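Local structure of transcriptional regulator, MarR family (Silicibacter pomeroyi DSS-3, 3BJ6) at residues 24-29 / 38-43; 44-49 / 82-87; 55-60 / 73-78. The protein probably acts as a DNA-binding transcription factor of the MarR family, a dimer whose subunits each carry a winged helix-turn-helix. All blocks are in the same frame, centred on the assembly; numbering follows the deposited sequence.

Interaction 1. Residues 24-29 / 38-43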
loop_
_atom_site.group_PDB
_atom_site.type_symbol
_atom_site.label_atom_id
_atom_site.label_comp_id
_atom_site.label_asym_id
_atom_site.label_seq_id
_atom_site.Cartn_x
_atom_site.Cartn_y
_atom_site.Cartn_z
ATOM N N ASN A 24 -5.643 4.198 4.299
ATOM C CA ASN A 24 -6.957 4.067 4.974
ATOM C C ASN A 24 -6.999 2.901 5.984
ATOM O O ASN A 24 -7.577 3.037 7.079
ATOM C CB ASN A 24 -8.098 3.885 3.974
ATOM C CG ASN A 24 -8.334 5.112 3.072
ATOM O OD1 ASN A 24 -9.067 5.023 2.100
ATOM N ND2 ASN A 24 -7.699 6.208 3.362
ATOM N N ILE A 25 -6.412 1.769 5.609
ATOM C CA ILE A 25 -6.255 0.639 6.529
ATOM C C ILE A 25 -5.543 1.132 7.798
ATOM O O ILE A 25 -6.025 0.915 8.886
ATOM C CB ILE A 25 -5.413 -0.491 5.897
ATOM C CG1 ILE A 25 -6.161 -1.163 4.740
ATOM C CG2 ILE A 25 -4.979 -1.572 6.950
ATOM C CD1 ILE A 25 -5.219 -2.068 3.880
ATOM N N THR A 26 -4.399 1.801 7.642
ATOM C CA THR A 26 -3.606 2.256 8.780
ATOM C C THR A 26 -4.401 3.202 9.689
ATOM O O THR A 26 -4.426 3.020 10.901
ATOM C CB THR A 26 -2.338 2.951 8.284
ATOM O OG1 THR A 26 -1.616 2.017 7.470
ATOM C CG2 THR A 26 -1.470 3.397 9.484
ATOM N N ALA A 27 -5.052 4.196 9.083
ATOM C CA ALA A 27 -5.935 5.114 9.796
ATOM C C ALA A 27 -7.134 4.407 10.486
ATOM O O ALA A 27 -7.451 4.741 11.614
ATOM C CB ALA A 27 -6.412 6.275 8.868
ATOM N N ALA A 28 -7.791 3.462 9.813
ATOM C CA ALA A 28 -8.890 2.679 10.412
ATOM C C ALA A 28 -8.393 1.818 11.577
ATOM O O ALA A 28 -9.015 1.783 12.647
ATOM C CB ALA A 28 -9.539 1.770 9.368
ATOM N N VAL A 29 -7.277 1.124 11.366
ATOM C CA VAL A 29 -6.692 0.284 12.411
ATOM C C VAL A 29 -6.390 1.130 13.664
ATOM O O VAL A 29 -6.732 0.730 14.778
ATOM C CB VAL A 29 -5.444 -0.450 11.895
ATOM C CG1 VAL A 29 -4.652 -1.062 13.054
ATOM C CG2 VAL A 29 -5.881 -1.546 10.907
ATOM N N VAL A 38 -3.209 1.842 22.565
ATOM C CA VAL A 38 -1.951 1.600 21.853
ATOM C C VAL A 38 -1.995 2.162 20.426
ATOM O O VAL A 38 -3.061 2.433 19.905
ATOM C CB VAL A 38 -1.541 0.079 21.845
ATOM C CG1 VAL A 38 -1.478 -0.493 23.323
ATOM C CG2 VAL A 38 -2.468 -0.753 20.956
ATOM N N THR A 39 -0.824 2.348 19.830
ATOM C CA THR A 39 -0.683 2.837 18.467
ATOM C C THR A 39 -0.672 1.671 17.474
ATOM O O THR A 39 -0.610 0.496 17.875
ATOM C CB THR A 39 0.653 3.609 18.296
ATOM O OG1 THR A 39 1.741 2.711 18.477
ATOM C CG2 THR A 39 0.768 4.783 19.294
ATOM N N VAL A 40 -0.701 1.998 16.172
ATOM C CA VAL A 40 -0.659 0.982 15.106
ATOM C C VAL A 40 0.663 0.225 15.118
ATOM O O VAL A 40 0.684 -0.998 14.930
ATOM C CB VAL A 40 -0.909 1.597 13.705
ATOM C CG1 VAL A 40 -0.969 0.514 12.606
ATOM C CG2 VAL A 40 -2.208 2.336 13.709
ATOM N N GLY A 41 1.754 0.963 15.327
ATOM C CA GLY A 41 3.088 0.353 15.400
ATOM C C GLY A 41 3.157 -0.605 16.593
ATOM O O GLY A 41 3.662 -1.705 16.463
ATOM N N GLN A 42 2.664 -0.172 17.760
ATOM C CA GLN A 42 2.627 -1.044 18.936
ATOM C C GLN A 42 1.790 -2.320 18.721
ATOM O O GLN A 42 2.219 -3.405 19.098
ATOM C CB GLN A 42 2.146 -0.271 20.172
ATOM C CG GLN A 42 3.128 0.858 20.574
ATOM C CD GLN A 42 2.477 1.910 21.505
ATOM O OE1 GLN A 42 1.306 1.800 21.872
ATOM N NE2 GLN A 42 3.250 2.948 21.862
ATOM N N ARG A 43 0.604 -2.175 18.110
ATOM C CA ARG A 43 -0.217 -3.302 17.688
ATOM C C ARG A 43 0.587 -4.295 16.836
ATOM O O ARG A 43 0.461 -5.474 17.039
ATOM C CB ARG A 43 -1.419 -2.793 16.882
ATOM C CG ARG A 43 -2.300 -3.882 16.268
ATOM C CD ARG A 43 -3.032 -3.378 15.013
ATOM N NE ARG A 43 -3.744 -4.510 14.391
ATOM C CZ ARG A 43 -3.171 -5.478 13.679
ATOM N NH1 ARG A 43 -1.860 -5.466 13.434
ATOM N NH2 ARG A 43 -3.923 -6.463 13.206
#

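Interaction 2. Residues 44-49 / 82-87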
loop_
_atom_site.group_PDB
_atom_site.type_symbol
_atom_site.label_atom_id
_atom_site.label_comp_id
_atom_site.label_asym_id
_atom_site.label_seq_id
_atom_site.Cartn_x
_atom_site.Cartn_y
_atom_site.Cartn_z
ATOM N N ALA A 44 1.364 -3.816 15.861
ATOM C CA ALA A 44 2.124 -4.705 14.963
ATOM C C ALA A 44 3.077 -5.582 15.803
ATOM O O ALA A 44 3.178 -6.790 15.580
ATOM C CB ALA A 44 2.947 -3.868 13.932
ATOM N N ILE A 45 3.751 -4.978 16.775
ATOM C CA ILE A 45 4.677 -5.731 17.657
ATOM C C ILE A 45 3.912 -6.713 18.564
ATOM O O ILE A 45 4.341 -7.859 18.730
ATOM C CB ILE A 45 5.624 -4.790 18.469
ATOM C CG1 ILE A 45 6.886 -4.453 17.631
ATOM C CG2 ILE A 45 6.104 -5.420 19.790
ATOM C CD1 ILE A 45 6.568 -3.680 16.408
ATOM N N LEU A 46 2.789 -6.277 19.158
ATOM C CA LEU A 46 1.982 -7.203 19.972
ATOM C C LEU A 46 1.494 -8.378 19.141
ATOM O O LEU A 46 1.479 -9.533 19.593
ATOM C CB LEU A 46 0.787 -6.467 20.633
ATOM C CG LEU A 46 1.162 -5.262 21.527
ATOM C CD1 LEU A 46 -0.126 -4.553 22.037
ATOM C CD2 LEU A 46 2.031 -5.718 22.719
ATOM N N GLU A 47 1.070 -8.097 17.920
ATOM C CA GLU A 47 0.600 -9.175 17.040
ATOM C C GLU A 47 1.738 -10.120 16.724
ATOM O O GLU A 47 1.561 -11.323 16.808
ATOM C CB GLU A 47 -0.031 -8.630 15.754
ATOM C CG GLU A 47 -0.419 -9.734 14.755
ATOM C CD GLU A 47 -1.046 -9.196 13.444
ATOM O OE1 GLU A 47 -0.629 -8.110 12.944
ATOM O OE2 GLU A 47 -1.909 -9.908 12.890
ATOM N N GLY A 48 2.907 -9.580 16.381
ATOM C CA GLY A 48 4.087 -10.418 16.143
ATOM C C GLY A 48 4.434 -11.339 17.312
ATOM O O GLY A 48 4.682 -12.520 17.108
ATOM N N LEU A 49 4.406 -10.817 18.544
ATOM C CA LEU A 49 4.711 -11.634 19.724
ATOM C C LEU A 49 3.591 -12.612 20.081
ATOM O O LEU A 49 3.844 -13.651 20.692
ATOM C CB LEU A 49 5.065 -10.754 20.932
ATOM C CG LEU A 49 6.399 -10.028 20.698
ATOM C CD1 LEU A 49 6.649 -8.905 21.754
ATOM C CD2 LEU A 49 7.591 -11.012 20.702
ATOM N N GLY A 82 4.196 -1.942 30.051
ATOM C CA GLY A 82 3.921 -3.191 30.767
ATOM C C GLY A 82 3.188 -4.248 29.933
ATOM O O GLY A 82 2.486 -5.113 30.487
ATOM N N LEU A 83 3.363 -4.196 28.613
ATOM C CA LEU A 83 2.631 -5.086 27.697
ATOM C C LEU A 83 3.457 -6.264 27.186
ATOM O O LEU A 83 2.899 -7.247 26.676
ATOM C CB LEU A 83 2.047 -4.292 26.507
ATOM C CG LEU A 83 1.244 -3.039 26.887
ATOM C CD1 LEU A 83 0.716 -2.311 25.631
ATOM C CD2 LEU A 83 0.054 -3.433 27.809
ATOM N N ILE A 84 4.781 -6.147 27.281
ATOM C CA ILE A 84 5.676 -7.261 26.996
ATOM C C ILE A 84 6.716 -7.304 28.119
ATOM O O ILE A 84 6.897 -6.336 28.848
ATOM C CB ILE A 84 6.374 -7.131 25.606
ATOM C CG1 ILE A 84 7.459 -6.027 25.604
ATOM C CG2 ILE A 84 5.316 -6.944 24.477
ATOM C CD1 ILE A 84 8.374 -6.041 24.304
ATOM N N GLU A 85 7.404 -8.434 28.230
ATOM C CA GLU A 85 8.506 -8.586 29.160
ATOM C C GLU A 85 9.649 -9.287 28.431
ATOM O O GLU A 85 9.440 -9.968 27.407
ATOM C CB GLU A 85 8.058 -9.392 30.382
ATOM C CG GLU A 85 7.769 -10.844 30.020
ATOM C CD GLU A 85 7.200 -11.640 31.183
ATOM O OE1 GLU A 85 7.655 -12.779 31.392
ATOM O OE2 GLU A 85 6.319 -11.125 31.892
ATOM N N ARG A 86 10.858 -9.074 28.929
ATOM C CA ARG A 86 12.054 -9.690 28.361
ATOM C C ARG A 86 12.462 -10.811 29.318
ATOM O O ARG A 86 12.497 -10.606 30.534
ATOM C CB ARG A 86 13.189 -8.666 28.155
ATOM C CG ARG A 86 14.523 -9.271 27.616
ATOM C CD ARG A 86 15.715 -8.268 27.636
ATOM N NE ARG A 86 15.928 -7.681 28.983
ATOM C CZ ARG A 86 16.554 -8.286 29.988
ATOM N NH1 ARG A 86 17.064 -9.506 29.846
ATOM N NH2 ARG A 86 16.666 -7.667 31.144
ATOM N N ARG A 87 12.749 -11.991 28.780
ATOM C CA ARG A 87 13.299 -13.061 29.604
ATOM C C ARG A 87 14.744 -13.348 29.220
ATOM O O ARG A 87 15.140 -13.050 28.087
ATOM C CB ARG A 87 12.417 -14.313 29.547
ATOM C CG ARG A 87 10.963 -14.019 29.922
ATOM C CD ARG A 87 10.091 -15.277 29.822
ATOM N NE ARG A 87 8.678 -14.932 29.988
ATOM C CZ ARG A 87 7.649 -15.724 29.686
ATOM N NH1 ARG A 87 6.408 -15.270 29.863
ATOM N NH2 ARG A 87 7.850 -16.946 29.219
#

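Interaction 3. Residues 55-60 / 73-78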
loop_
_atom_site.group_PDB
_atom_site.type_symbol
_atom_site.label_atom_id
_atom_site.label_comp_id
_atom_site.label_asym_id
_atom_site.label_seq_id
_atom_site.Cartn_x
_atom_site.Cartn_y
_atom_site.Cartn_z
ATOM N N ALA A 55 10.154 -14.380 20.629
ATOM C CA ALA A 55 10.969 -13.904 19.493
ATOM C C ALA A 55 12.005 -12.893 19.966
ATOM O O ALA A 55 11.767 -12.162 20.937
ATOM C CB ALA A 55 10.077 -13.247 18.415
ATOM N N THR A 56 13.113 -12.814 19.233
ATOM C CA THR A 56 14.105 -11.760 19.413
ATOM C C THR A 56 13.664 -10.549 18.588
ATOM O O THR A 56 12.776 -10.655 17.718
ATOM C CB THR A 56 15.497 -12.229 18.955
ATOM O OG1 THR A 56 15.468 -12.450 17.533
ATOM C CG2 THR A 56 15.905 -13.529 19.678
ATOM N N ALA A 57 14.266 -9.400 18.865
ATOM C CA ALA A 57 13.982 -8.204 18.100
ATOM C C ALA A 57 14.358 -8.400 16.620
ATOM O O ALA A 57 13.584 -8.003 15.738
ATOM C CB ALA A 57 14.704 -6.983 18.679
ATOM N N PRO A 58 15.563 -8.954 16.329
ATOM C CA PRO A 58 15.816 -9.215 14.900
ATOM C C PRO A 58 14.825 -10.163 14.242
ATOM O O PRO A 58 14.479 -9.928 13.097
ATOM C CB PRO A 58 17.251 -9.784 14.880
ATOM C CG PRO A 58 17.901 -9.211 16.174
ATOM C CD PRO A 58 16.749 -9.270 17.162
ATOM N N GLN A 59 14.370 -11.208 14.938
ATOM C CA GLN A 59 13.306 -12.087 14.420
ATOM C C GLN A 59 11.975 -11.385 14.145
ATOM O O GLN A 59 11.363 -11.588 13.082
ATOM C CB GLN A 59 13.077 -13.295 15.327
ATOM C CG GLN A 59 14.186 -14.358 15.253
ATOM C CD GLN A 59 13.998 -15.454 16.300
ATOM O OE1 GLN A 59 13.560 -15.193 17.440
ATOM N NE2 GLN A 59 14.309 -16.700 15.913
ATOM N N LEU A 60 11.531 -10.543 15.080
ATOM C CA LEU A 60 10.376 -9.689 14.832
ATOM C C LEU A 60 10.556 -8.787 13.619
ATOM O O LEU A 60 9.632 -8.636 12.793
ATOM C CB LEU A 60 10.085 -8.805 16.068
ATOM C CG LEU A 60 9.363 -9.506 17.212
ATOM C CD1 LEU A 60 9.248 -8.526 18.412
ATOM C CD2 LEU A 60 7.961 -9.974 16.727
ATOM N N ARG A 73 12.354 0.914 18.814
ATOM C CA ARG A 73 11.579 2.007 19.372
ATOM C C ARG A 73 10.273 1.471 19.957
ATOM O O ARG A 73 9.884 1.837 21.062
ATOM C CB ARG A 73 11.293 3.050 18.277
ATOM C CG ARG A 73 10.180 4.050 18.605
ATOM C CD ARG A 73 10.251 5.345 17.716
ATOM N NE ARG A 73 10.456 5.082 16.282
ATOM C CZ ARG A 73 11.624 5.250 15.648
ATOM N NH1 ARG A 73 11.707 4.990 14.346
ATOM N NH2 ARG A 73 12.719 5.671 16.320
ATOM N N ILE A 74 9.612 0.602 19.206
ATOM C CA ILE A 74 8.299 0.088 19.579
ATOM C C ILE A 74 8.433 -0.875 20.744
ATOM O O ILE A 74 7.603 -0.851 21.663
ATOM C CB ILE A 74 7.549 -0.618 18.413
ATOM C CG1 ILE A 74 7.336 0.302 17.190
ATOM C CG2 ILE A 74 6.202 -1.111 18.896
ATOM C CD1 ILE A 74 6.838 1.640 17.511
ATOM N N LEU A 75 9.434 -1.753 20.707
ATOM C CA LEU A 75 9.624 -2.671 21.843
ATOM C C LEU A 75 9.756 -1.909 23.160
ATOM O O LEU A 75 9.223 -2.324 24.175
ATOM C CB LEU A 75 10.864 -3.569 21.663
ATOM C CG LEU A 75 10.721 -4.686 20.639
ATOM C CD1 LEU A 75 12.047 -5.412 20.455
ATOM C CD2 LEU A 75 9.620 -5.692 21.016
ATOM N N GLN A 76 10.487 -0.811 23.150
ATOM C CA GLN A 76 10.635 0.000 24.364
ATOM C C GLN A 76 9.304 0.605 24.830
ATOM O O GLN A 76 8.999 0.604 25.994
ATOM C CB GLN A 76 11.697 1.081 24.151
ATOM C CG GLN A 76 13.114 0.424 23.997
ATOM C CD GLN A 76 14.179 1.446 23.666
ATOM O OE1 GLN A 76 14.740 2.080 24.559
ATOM N NE2 GLN A 76 14.463 1.618 22.382
ATOM N N GLU A 77 8.514 1.098 23.895
ATOM C CA GLU A 77 7.217 1.667 24.223
ATOM C C GLU A 77 6.307 0.635 24.876
ATOM O O GLU A 77 5.681 0.909 25.910
ATOM C CB GLU A 77 6.576 2.235 22.961
ATOM C CG GLU A 77 7.284 3.443 22.357
ATOM C CD GLU A 77 6.703 3.858 20.993
ATOM O OE1 GLU A 77 5.774 3.193 20.478
ATOM O OE2 GLU A 77 7.197 4.862 20.407
ATOM N N VAL A 78 6.216 -0.553 24.285
ATOM C CA VAL A 78 5.297 -1.570 24.845
ATOM C C VAL A 78 5.829 -2.169 26.153
ATOM O O VAL A 78 5.053 -2.543 27.023
ATOM C CB VAL A 78 4.850 -2.660 23.823
ATOM C CG1 VAL A 78 4.055 -1.988 22.667
ATOM C CG2 VAL A 78 6.034 -3.445 23.256
#

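Interaction 1. Residues 24-29 / 38-43
Between 24-29 and 38-43 the CA atoms come nearest at V29 and V40, 6.6 Å apart, where the middle of helix 18-35 meets the first turn of helix 40-51. In the MarR fold this is where a helix of the dimerisation region leads into the winged helix-turn-helix, and a capping box of T39 and Q42 starts the second helix. Both valines set CG1 anti to the backbone N (chi1 167° in V29, -176° in V40), and these two methyls meet at 4.0 Å. The other branch of V40, CG2, rests on the backbone T26 O at 3.6 Å. In the box, Q42 N donates to T39 OG1, while T39 N reaches Q42 OE1 from above the carbonyl plane, 58° out of it. R43 crosses V29 at about a right angle, touching it with CD and, less closely, NE, while the guanidinium runs on to salt bridges with E115 and E47 and a hydrogen bond to Y12 OH of the second subunit. Those partners probably fix the chain where V29 can lean on it: V29 CG1 lies 3.4 Å from R43 CD and 3.8 Å from R43 NE.

Interaction 2. Residues 44-49 / 82-87
L46 and L49 both place CG anti to the carbonyl carbon (chi1 -57° and -68°), whereas I84 turns CG1 between its backbone N and carbonyl carbon (chi1 72°), which leaves I84 CG2 beside the N and facing the helix. That methyl takes two of the three approaches. L49 CD1 comes to 3.6 Å from I84 CG2, the side chains crossing at about a right angle, and L46 CD2 lies 3.9 Å from the same I84 CG2 at a more slanting approach. L46 CD2 also touches L83 CB at 4.0 Å, so one leucine methyl spans two successive residues where the chain enters the strand.

The backbones stay further apart, 7.9 Å between the CA atoms of L46 and I84, and the side chains fill the interval. In the winged helix-turn-helix this sets helix 40-51 against the first strand of the wing, 84-87. A Schellman motif at G82 ends helix 68-80, and the chain then passes through L83 into the strand, which pairs antiparallel with strand 97-100. L100 covers L46 and L49 from that strand, and I107 and I108 of helix 102-123 pack on L46. L75 and V78 of helix 68-80 touch I84, so the isoleucine packs against two helices.

All four residues that touch across the contact are buried, and every approach between them joins carbon to carbon. The contact therefore depends on close fit and exclusion of water, with neither directional bonds nor charge pairing helix to strand.

Interaction 3. Residues 55-60 / 73-78
Q59 OE1, on the same short helix as A57 and L60, which meet L75, takes one sound bond and two weak ones. T56 N donates to it at 3.0 Å, in the carbonyl plane and on a lone pair; T56 OG1 adds a weak bond, and R97 NH1 another weak one. In return Q59 N donates to T56 OG1 at 3.1 Å with an N-H...O angle of 161°, which completes a capping box and fixes the start of helix 57-64. This helix and helix 68-80 form the helix-turn-helix of the winged domain; by analogy with MarR relatives, the second is probably the recognition helix.

T56 points away from helix 68-80 and Q59 does not touch segment 73-78; A57 and L60, about one turn apart, carry the packing. L75 is the single residue that answers them. With chi1 -74° and chi2 174° its two methyls come one to each partner. The backbones are 8.0 Å apart between the CA atoms of A57 and L75, a gap bridged chiefly by the leucine's length. Around these three side chains, L49 of helix 40-51 covers L60, while I45 lies against L75. L75 CD1 sits 3.6 Å from A57 CB and 4.1 Å from A57 CA, and L75 CD2 meets L60 CD1 at 3.9 Å.

Overall arrangement
From the N terminus, interaction 1 closes first, a short loop of eight residues between helix 18-35 and helix 40-51, before the other two begin. Interaction 2 then opens on the same helix 40-51 and closes a much longer loop on strand 84-87. Interaction 3, joining the two helices of the helix-turn-helix, is nested within that loop, its centre about 7 Å from that of interaction 2. Atoms connect the contacts directly: V38 packs on L83, Q42 NE2 lies 2.9 Å from E77 OE1 and L83 N 2.8 Å from V78 O, both probable hydrogen bonds. Helix 40-51, shared by interactions 1 and 2, meets helix 18-35 at its start and the wing strand further along.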